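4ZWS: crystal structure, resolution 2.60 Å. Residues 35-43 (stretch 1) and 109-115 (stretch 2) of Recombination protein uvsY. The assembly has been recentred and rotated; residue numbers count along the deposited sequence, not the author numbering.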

# COMPACT_ATOMS: atom_id res chain seq x y z
N TRP A 35 20.59 12.29 14.44
CA TRP A 35 20.30 11.84 13.09
C TRP A 35 19.04 12.51 12.55
O TRP A 35 18.90 12.70 11.34
CB TRP A 35 20.17 10.32 13.03
CG TRP A 35 21.51 9.64 13.09
CD1 TRP A 35 22.15 9.18 14.20
CD2 TRP A 35 22.37 9.34 11.98
NE1 TRP A 35 23.35 8.62 13.86
CE2 TRP A 35 23.51 8.70 12.50
CE3 TRP A 35 22.28 9.54 10.60
CZ2 TRP A 35 24.55 8.27 11.68
CZ3 TRP A 35 23.32 9.11 9.80
CH2 TRP A 35 24.44 8.48 10.34
N LEU A 36 18.14 12.90 13.43
CA LEU A 36 16.98 13.66 13.00
C LEU A 36 17.44 14.98 12.40
O LEU A 36 16.92 15.41 11.37
CB LEU A 36 16.02 13.88 14.16
CG LEU A 36 14.65 14.44 13.81
CD1 LEU A 36 13.97 13.63 12.72
CD2 LEU A 36 13.81 14.42 15.06
N ASN A 37 18.46 15.58 13.01
CA ASN A 37 19.06 16.82 12.49
C ASN A 37 19.79 16.66 11.17
O ASN A 37 19.68 17.53 10.31
CB ASN A 37 20.00 17.42 13.52
CG ASN A 37 19.24 17.99 14.69
OD1 ASN A 37 18.04 18.21 14.58
ND2 ASN A 37 19.92 18.17 15.82
N LYS A 38 20.54 15.57 11.01
CA LYS A 38 21.18 15.29 9.73
C LYS A 38 20.11 15.28 8.65
O LYS A 38 20.22 15.99 7.66
CB LYS A 38 21.91 13.95 9.76
CG LYS A 38 23.22 13.96 10.50
CD LYS A 38 23.82 12.56 10.55
CE LYS A 38 25.31 12.58 10.85
NZ LYS A 38 25.66 13.28 12.12
N HIS A 39 19.06 14.50 8.88
CA HIS A 39 17.94 14.31 7.96
C HIS A 39 17.31 15.66 7.60
O HIS A 39 17.06 15.96 6.44
CB HIS A 39 16.93 13.37 8.63
CG HIS A 39 15.77 12.98 7.76
ND1 HIS A 39 14.62 13.73 7.67
CD2 HIS A 39 15.56 11.88 6.99
CE1 HIS A 39 13.76 13.13 6.86
NE2 HIS A 39 14.31 12.00 6.44
N SER A 40 17.12 16.48 8.62
CA SER A 40 16.52 17.79 8.46
C SER A 40 17.41 18.68 7.58
O SER A 40 16.92 19.41 6.71
CB SER A 40 16.30 18.41 9.83
OG SER A 40 15.51 19.56 9.74
N SER A 41 18.72 18.64 7.84
CA SER A 41 19.69 19.41 7.05
C SER A 41 19.74 18.99 5.59
O SER A 41 19.82 19.82 4.70
CB SER A 41 21.09 19.25 7.62
OG SER A 41 21.24 20.01 8.79
N ILE A 42 19.67 17.68 5.37
CA ILE A 42 19.71 17.13 4.03
C ILE A 42 18.49 17.61 3.24
O ILE A 42 18.63 18.00 2.09
CB ILE A 42 19.82 15.60 4.09
CG1 ILE A 42 21.18 15.22 4.68
CG2 ILE A 42 19.63 14.98 2.71
CD1 ILE A 42 21.33 13.74 5.04
N LYS A 43 17.30 17.62 3.86
CA LYS A 43 16.15 18.17 3.15
C LYS A 43 16.39 19.62 2.73
O LYS A 43 16.04 20.02 1.61
CB LYS A 43 14.86 18.08 3.99
CG LYS A 43 14.16 16.74 3.99
CD LYS A 43 12.86 16.77 4.81
CE LYS A 43 13.10 17.15 6.27
NZ LYS A 43 11.82 17.45 6.99
N PHE A 109 19.37 7.07 3.75
CA PHE A 109 20.23 6.41 4.72
C PHE A 109 19.87 6.88 6.13
O PHE A 109 19.81 6.07 7.05
CB PHE A 109 21.70 6.67 4.45
CG PHE A 109 22.61 5.96 5.41
CD1 PHE A 109 23.07 6.61 6.55
CD2 PHE A 109 22.95 4.63 5.21
CE1 PHE A 109 23.89 5.95 7.46
CE2 PHE A 109 23.76 3.96 6.12
CZ PHE A 109 24.23 4.63 7.24
N CYS A 110 19.64 8.18 6.29
CA CYS A 110 19.28 8.73 7.59
C CYS A 110 17.92 8.23 8.07
O CYS A 110 17.72 8.06 9.28
CB CYS A 110 19.28 10.25 7.54
SG CYS A 110 20.90 10.98 7.36
N SER A 111 16.98 8.00 7.14
CA SER A 111 15.71 7.38 7.53
C SER A 111 16.00 6.04 8.13
O SER A 111 15.50 5.73 9.22
CB SER A 111 14.75 7.22 6.36
OG SER A 111 14.11 8.44 6.08
N GLY A 112 16.83 5.27 7.45
CA GLY A 112 17.22 3.96 7.92
C GLY A 112 17.92 4.04 9.26
O GLY A 112 17.69 3.20 10.14
N ALA A 113 18.75 5.06 9.42
CA ALA A 113 19.47 5.25 10.66
C ALA A 113 18.48 5.47 11.79
O ALA A 113 18.61 4.90 12.88
CB ALA A 113 20.43 6.41 10.55
N LEU A 114 17.48 6.31 11.53
CA LEU A 114 16.46 6.57 12.53
C LEU A 114 15.72 5.29 12.90
O LEU A 114 15.40 5.08 14.07
CB LEU A 114 15.51 7.65 12.03
CG LEU A 114 16.20 9.02 12.02
CD1 LEU A 114 15.37 10.03 11.28
CD2 LEU A 114 16.51 9.52 13.42
N ASP A 115 15.44 4.45 11.92
CA ASP A 115 14.81 3.16 12.18
C ASP A 115 15.68 2.30 13.08
O ASP A 115 15.20 1.71 14.06
CB ASP A 115 14.54 2.39 10.88
CG ASP A 115 13.35 2.92 10.12
OD1 ASP A 115 12.43 3.47 10.78
OD2 ASP A 115 13.34 2.79 8.87

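Residues 35-43 and 109-115 of uvsY are both helical throughout, each a segment of a longer helix, and they lie side by side in a nearly antiparallel arrangement. Their N-to-C directions differ by 161°, and the axes approach to 9.2 Å. The backbones come nearest where His39 faces Cys110, with 5.8 Å between the CA atom of His39 and the CA atom of Cys110. Within each helix the amide of residue i+4 bonds to the carbonyl of residue i, as in His39 N to Trp35 O (3.1 Å) and Ala113 N to Phe109 O (2.8 Å). These backbone groups pair within their own helices, and the contact is made mainly by side chains. No hydrogen bond crosses between the stretches, and the 413 Å² buried between them is held by shape and apolar packing.

Two knobs, one from each helix, define the fit. The larger is Trp35, whose side chain sits in a hollow formed by Phe109, Cys110, Ala113 and Leu114. Its flat indole uses this hollow in different ways. The methyl of Ala113 lies over one face of the ring, with Ala113 CB 3.6 Å from Trp35 CE3 and 3.9 Å from the centroid of the six-membered ring, 23° off the ring normal; this is a CH-pi contact between the methyl and the ring face. Cys110 SG instead meets the indole at its edge, 3.8 Å from Trp35 CE3 and near the ring plane. Farther out along the indole, Trp35 CH2 comes within 3.9 Å of Phe109 CE1, touching the edge of the phenylalanine ring. At the base of the side chain, Trp35 CB packs 3.8 Å from Leu114 CD2. The indole NE1 is satisfied by a hydrogen bond elsewhere in the structure.

The reciprocal knob is Cys110, which points toward the first helix and enters a hollow made by Trp35, Lys38, His39 and Ile42. Its compact side chain suits the place where the backbones are nearest. Cys110 SG lies 3.6 Å from Ile42 CD1 and 3.9 Å from Lys38 CB, while Cys110 CB is 4.1 Å from His39 CB. Lys38 therefore lends aliphatic surface near its backbone, although the end of its side chain leads away and its NZ is hydrogen-bonded elsewhere.

Leu114 closes one side of the Trp35 hollow and extends the contact to Leu36. Its CA-to-CB bond points sideways, but the end of the side chain comes nearer: Leu114 CD2 is 3.8 Å from Leu36 N, and Leu114 CD1 is 4.1 Å from Leu36 CD1. The one polar approach is that of His39 NE2 to Ser111 OG, at 3.6 Å, a proximity without a hydrogen bond. Asn37, Ser40, Ser41 and Lys43 remain out of reach of the second helix, and Gly112 and Asp115 of the second helix make no contact with the first.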